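Obg-like ATPase 1 (Schizosaccharomyces pombe, PDB 1NI3) hydrolyses ATP, and GTP less efficiently, with magnesium as cofactor, and negatively regulates the G2/M transition of the cell cycle. Local coordinates at residues Val267-Glu270 and Glu271-Asn275; Thr290-Met293 and Leu294-Ile297; Lys200-Ile203 and Arg204-Asp207. All blocks are in the same frame, centred on the assembly; numbering follows the deposited sequence.

Contact 1 (Val267-Glu270 and Glu271-Asn275); sequences VAFE and ERLTN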
# COMPACT_ATOMS: atom_id res chain seq x y z
N VAL A 267 12.86 12.00 6.47
CA VAL A 267 13.71 11.29 5.51
C VAL A 267 15.18 11.45 5.85
O VAL A 267 16.00 10.55 5.60
CB VAL A 267 13.49 11.82 4.09
CG1 VAL A 267 14.45 11.14 3.12
CG2 VAL A 267 12.05 11.60 3.67
N ALA A 268 15.51 12.62 6.40
CA ALA A 268 16.87 12.96 6.79
C ALA A 268 17.33 12.02 7.88
O ALA A 268 18.43 11.48 7.83
CB ALA A 268 16.89 14.39 7.31
N PHE A 269 16.45 11.83 8.86
CA PHE A 269 16.73 10.97 10.00
C PHE A 269 16.75 9.51 9.60
O PHE A 269 17.65 8.77 10.00
CB PHE A 269 15.67 11.13 11.09
CG PHE A 269 15.88 10.22 12.26
CD1 PHE A 269 17.01 10.37 13.06
CD2 PHE A 269 15.00 9.19 12.54
CE1 PHE A 269 17.27 9.47 14.10
CE2 PHE A 269 15.26 8.28 13.58
CZ PHE A 269 16.39 8.44 14.37
N GLU A 270 15.73 9.10 8.85
CA GLU A 270 15.66 7.71 8.42
C GLU A 270 16.98 7.40 7.74
O GLU A 270 17.66 6.43 8.09
CB GLU A 270 14.49 7.49 7.45
CG GLU A 270 13.10 7.58 8.08
CD GLU A 270 12.87 6.58 9.20
OE1 GLU A 270 13.28 5.40 9.06
OE2 GLU A 270 12.27 6.97 10.22
N GLU A 271 17.35 8.24 6.78
CA GLU A 271 18.59 8.06 6.05
C GLU A 271 19.76 7.83 7.00
O GLU A 271 20.44 6.81 6.92
CB GLU A 271 18.88 9.29 5.16
CG GLU A 271 20.23 9.25 4.47
CD GLU A 271 20.41 8.03 3.60
OE1 GLU A 271 19.66 7.89 2.60
OE2 GLU A 271 21.30 7.19 3.91
N ARG A 272 19.97 8.76 7.91
CA ARG A 272 21.09 8.65 8.86
C ARG A 272 21.06 7.35 9.65
O ARG A 272 22.11 6.81 9.99
CB ARG A 272 21.15 9.84 9.84
CG ARG A 272 22.48 9.88 10.59
CD ARG A 272 22.72 11.15 11.42
NE ARG A 272 22.35 10.99 12.83
CZ ARG A 272 21.11 11.07 13.27
NH1 ARG A 272 20.13 11.31 12.42
NH2 ARG A 272 20.84 10.89 14.56
N LEU A 273 19.87 6.84 9.93
CA LEU A 273 19.77 5.61 10.71
C LEU A 273 20.31 4.38 9.97
O LEU A 273 20.81 3.44 10.60
CB LEU A 273 18.31 5.39 11.14
CG LEU A 273 18.07 4.96 12.60
CD1 LEU A 273 18.89 5.79 13.58
CD2 LEU A 273 16.59 5.13 12.88
N THR A 274 20.25 4.40 8.65
CA THR A 274 20.74 3.28 7.87
C THR A 274 22.24 3.11 8.06
O THR A 274 22.81 2.11 7.65
CB THR A 274 20.46 3.46 6.35
OG1 THR A 274 21.19 4.59 5.85
CG2 THR A 274 18.97 3.70 6.11
N ASN A 275 22.89 4.09 8.69
CA ASN A 275 24.34 3.99 8.89
C ASN A 275 24.63 3.21 10.14
O ASN A 275 25.78 2.99 10.51
CB ASN A 275 24.97 5.37 9.01
CG ASN A 275 24.73 6.22 7.80
OD1 ASN A 275 25.09 5.84 6.69
ND2 ASN A 275 24.11 7.38 8.00
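Val267 O to Glu271 N (2.9 Å), Ala268 O to Arg272 N (3.1 Å) and Phe269 O to Leu273 N (2.9 Å) are the successive i to i+4 hydrogen bonds of helix 267-273. Beyond them the ladder weakens: Glu270 O receives only weak bonds from Leu273 N and Thr274 N. Thr274 instead returns to Glu271 O through both its backbone N and its OG1, the hydroxyl (2.6 Å from that oxygen) lying in the carbonyl plane. This short helix follows strand 262-265 of the P-loop GTPase sheet, where the G5 loop sits in related G proteins. Val267 at its start packs on Thr35, predicted to bind ATP. On another side of the helix, the Phe269 ring is met by both Arg272 and Leu273. Arg272 NH1 comes obliquely to Phe269 CD1 at 3.3 Å, the guanidinium and ring planes 52° apart, and NH2 lies at the ring edge. Salt bridges to Glu235 and Glu284 fix that guanidinium. Leu273 brings CD2 to Phe269 CE2 (3.5 Å) and CD1 to Phe269 CZ (3.7 Å); chi1 of the phenylalanine (178°) sets CG beside its carbonyl carbon, which lays the ring along the helix toward both partners.

Contact 2 (Thr290-Met293 and Leu294-Ile297); sequences TKSM and LPKI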
# COMPACT_ATOMS: atom_id res chain seq x y z
N THR A 290 13.38 8.03 20.43
CA THR A 290 12.54 8.03 19.24
C THR A 290 12.69 6.68 18.52
O THR A 290 13.45 5.82 18.97
CB THR A 290 12.92 9.20 18.31
OG1 THR A 290 11.85 9.45 17.39
CG2 THR A 290 14.20 8.88 17.55
N LYS A 291 11.98 6.51 17.42
CA LYS A 291 12.05 5.25 16.68
C LYS A 291 11.86 5.46 15.19
O LYS A 291 11.18 6.39 14.77
CB LYS A 291 10.96 4.29 17.20
CG LYS A 291 9.50 4.77 17.00
CD LYS A 291 8.51 3.80 17.69
CE LYS A 291 7.04 4.21 17.54
NZ LYS A 291 6.11 3.17 18.08
N SER A 292 12.45 4.57 14.38
CA SER A 292 12.31 4.68 12.93
C SER A 292 10.87 4.44 12.49
O SER A 292 10.23 3.49 12.95
CB SER A 292 13.20 3.66 12.24
OG SER A 292 12.84 3.57 10.86
N MSE A 293 10.36 5.28 11.60
CA MSE A 293 9.01 5.14 11.11
C MSE A 293 8.84 4.14 9.97
O MSE A 293 7.72 3.79 9.63
CB MSE A 293 8.49 6.50 10.66
CG MSE A 293 8.58 7.51 11.73
SE MSE A 293 7.52 6.85 13.20
CE MSE A 293 5.94 7.94 12.87
N LEU A 294 9.94 3.69 9.38
CA LEU A 294 9.83 2.74 8.28
C LEU A 294 8.83 1.65 8.61
O LEU A 294 7.78 1.57 7.98
CB LEU A 294 11.18 2.10 7.95
CG LEU A 294 12.10 3.07 7.22
CD1 LEU A 294 13.38 2.38 6.79
CD2 LEU A 294 11.35 3.60 6.00
N PRO A 295 9.13 0.83 9.62
CA PRO A 295 8.21 -0.25 9.98
C PRO A 295 6.79 0.24 9.90
O PRO A 295 6.00 -0.29 9.13
CB PRO A 295 8.66 -0.62 11.38
CG PRO A 295 9.22 0.67 11.91
CD PRO A 295 10.02 1.15 10.76
N LYS A 296 6.45 1.27 10.66
CA LYS A 296 5.09 1.81 10.62
C LYS A 296 4.67 2.11 9.19
O LYS A 296 3.60 1.68 8.76
CB LYS A 296 4.99 3.09 11.43
CG LYS A 296 3.68 3.83 11.26
CD LYS A 296 2.53 3.05 11.89
CE LYS A 296 1.25 3.89 12.02
NZ LYS A 296 1.33 5.01 13.02
N ILE A 297 5.48 2.86 8.44
CA ILE A 297 5.11 3.16 7.07
C ILE A 297 4.78 1.89 6.29
O ILE A 297 3.64 1.72 5.83
CB ILE A 297 6.23 3.93 6.35
CG1 ILE A 297 6.34 5.35 6.92
CG2 ILE A 297 5.94 4.00 4.84
CD1 ILE A 297 7.50 6.14 6.41
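The pyrrolidine ring of Pro295 turns its CG and CD toward the backbone oxygen of Ser292, each of the two carbons 3.2 Å from that O. Pro295 CD also lies 3.3 Å from the carbonyl carbon of Met293, the start of the planar peptide that joins Met293 to Leu294. On the nitrogen side of that peptide bond, Leu294 N points its hydrogen to Ser292 OG (3.3 Å, angle at the hydrogen 149°). The serine hydroxyl can receive it because chi1 is 167°, which places OG beside the carbonyl carbon and turns it along the chain toward Leu294. Ser292 OG lies 3.7 Å from Leu294 CB, so the base of the leucine side chain flanks the polar link. The OG to Leu294 N bond makes this an ST turn, capping the N-terminal end of helix 294-304. Pro295, which has no N-H to offer, sits in the first turn of that helix, where backbone donors have no preceding helical carbonyl to meet. Met293 O begins the regular pattern: Ile297 N reaches it at 2.7 Å in a nearly straight bond (174°). Ile297 CG1 lies 3.4 Å from Met293 O, and Lys296 CB approaches it as well. The Met293 side chain, a selenomethionine, leaves this turn and packs on Phe238 and Ile263; Ile297 and Lys296 also touch Ile263, a residue of strand 262-265. From helix 267-273, the Glu270 carboxylate receives Met293 N on OE2 and hydrogen-bonds Ser292 OG through OE1, thereby positioning the capping hydroxyl. Leu294 packs on Glu270 too, and on Ser43 and Leu45 in the loop after helix 33-42.

Contact 3 (Lys200-Ile203 and Arg204-Asp207); sequences KQPI and RKGD
Pro202 and Lys205 meet through their CG atoms, 3.6 Å apart, where the lysine chain passes slantwise by the proline ring. Lys205 CG stands 3.5 Å from the Pro202 backbone oxygen as well. From the neighbouring residue, the Arg204 guanidinium presents one face to Pro202 CB, which is 4.0 Å from Arg204 NH1. The arginine gets there with CG between its own N and carbonyl carbon (chi1 70°), after which the chain runs extended as far as NE. Gln201 adds a looser touch: OE1 lies 4.2 Å from Lys205 CB, the two side chains crossing at about a right angle. Behind these contacts are two i to i+3 backbone bonds, which form a short 3-10 turn at 203-205 within the loop between helices 179-199 and 210-217. Lys205 N donates to Pro202 O, although the position of that nitrogen is less certain. Gly206 N donates to Ile203 O at 3.1 Å, and Trp208 NE1 is a further donor to the same oxygen. Farther out, Ile203 is buried against Val192 and Leu196 of helix 179-199 and against Thr223 and Ala224, which hold the turn between that helix and the loop ahead of strand 227-232. Thr223 also bonds the backbone of Arg204 and touches Pro202. Lys205, bent at chi2 (-65°), carries NZ to the Pro258 backbone oxygen and into a salt bridge with Asp260 OD2; Arg204 NH2 lies in a long, weak ion pair with OD1 of Asp260, outside the two segments. Tyr195 of helix 179-199 backs both Gln201 and Lys205.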
# COMPACT_ATOMS: atom_id res chain seq x y z
N LYS A 200 -16.63 17.00 -5.43
CA LYS A 200 -15.22 17.38 -5.50
C LYS A 200 -14.31 16.64 -4.52
O LYS A 200 -13.41 17.24 -3.92
CB LYS A 200 -15.07 18.89 -5.31
CG LYS A 200 -15.49 19.71 -6.50
CD LYS A 200 -14.97 21.14 -6.40
CE LYS A 200 -15.05 21.83 -7.75
NZ LYS A 200 -14.35 21.01 -8.77
N GLN A 201 -14.55 15.34 -4.36
CA GLN A 201 -13.75 14.49 -3.46
C GLN A 201 -13.32 13.17 -4.13
O GLN A 201 -14.03 12.64 -4.99
CB GLN A 201 -14.54 14.15 -2.19
CG GLN A 201 -14.52 15.24 -1.14
CD GLN A 201 -14.64 14.69 0.27
OE1 GLN A 201 -13.79 13.91 0.73
NE2 GLN A 201 -15.69 15.09 0.98
N PRO A 202 -12.15 12.64 -3.75
CA PRO A 202 -11.68 11.39 -4.34
C PRO A 202 -12.72 10.28 -4.25
O PRO A 202 -13.34 10.07 -3.21
CB PRO A 202 -10.40 11.09 -3.56
CG PRO A 202 -10.54 11.89 -2.31
CD PRO A 202 -11.19 13.15 -2.77
N ILE A 203 -12.91 9.59 -5.37
CA ILE A 203 -13.90 8.52 -5.49
C ILE A 203 -13.81 7.47 -4.37
O ILE A 203 -14.82 6.89 -3.96
CB ILE A 203 -13.78 7.81 -6.88
CG1 ILE A 203 -15.16 7.34 -7.33
CG2 ILE A 203 -12.80 6.66 -6.82
CD1 ILE A 203 -16.11 8.47 -7.69
N ARG A 204 -12.60 7.23 -3.87
CA ARG A 204 -12.43 6.24 -2.82
C ARG A 204 -13.17 6.65 -1.55
O ARG A 204 -13.29 5.85 -0.61
CB ARG A 204 -10.96 6.04 -2.51
CG ARG A 204 -10.29 7.20 -1.83
CD ARG A 204 -8.95 6.74 -1.31
NE ARG A 204 -8.24 7.80 -0.61
CZ ARG A 204 -7.51 8.73 -1.21
NH1 ARG A 204 -7.39 8.74 -2.53
NH2 ARG A 204 -6.91 9.66 -0.48
N LYS A 205 -13.66 7.88 -1.51
CA LYS A 205 -14.35 8.39 -0.34
C LYS A 205 -15.88 8.35 -0.42
O LYS A 205 -16.56 8.57 0.58
CB LYS A 205 -13.90 9.82 -0.05
CG LYS A 205 -12.40 9.97 0.13
CD LYS A 205 -11.90 9.22 1.36
CE LYS A 205 -10.40 9.41 1.58
NZ LYS A 205 -9.89 8.58 2.70
N GLY A 206 -16.40 8.08 -1.60
CA GLY A 206 -17.84 8.03 -1.75
C GLY A 206 -18.42 6.83 -1.03
O GLY A 206 -17.68 5.98 -0.54
N ASP A 207 -19.74 6.79 -0.96
CA ASP A 207 -20.46 5.70 -0.32
C ASP A 207 -21.11 4.93 -1.46
O ASP A 207 -22.25 5.22 -1.84
CB ASP A 207 -21.52 6.26 0.63
CG ASP A 207 -22.37 5.18 1.27
OD1 ASP A 207 -21.80 4.13 1.66
OD2 ASP A 207 -23.60 5.37 1.39

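In the fold
Along the chain contact 3 comes first, then contact 1 and contact 2. Contacts 1 and 2 adjoin, with centres about 11 Å apart, on the same side of the chain's centre. They bring helix 267-273 and the start of helix 294-304 together beside strand 262-265 and helix 33-42, near residues predicted to bind ATP. Leu273 CD2 meets Ser292 CB at 3.7 Å across this junction. Contact 3 belongs to the loop between helices 179-199 and 210-217. Its centre lies about 35 Å from that of contact 1 and 29 Å from that of contact 2. The first two thus adjoin each other near the predicted nucleotide site, whereas contact 3 shapes a turn away from it.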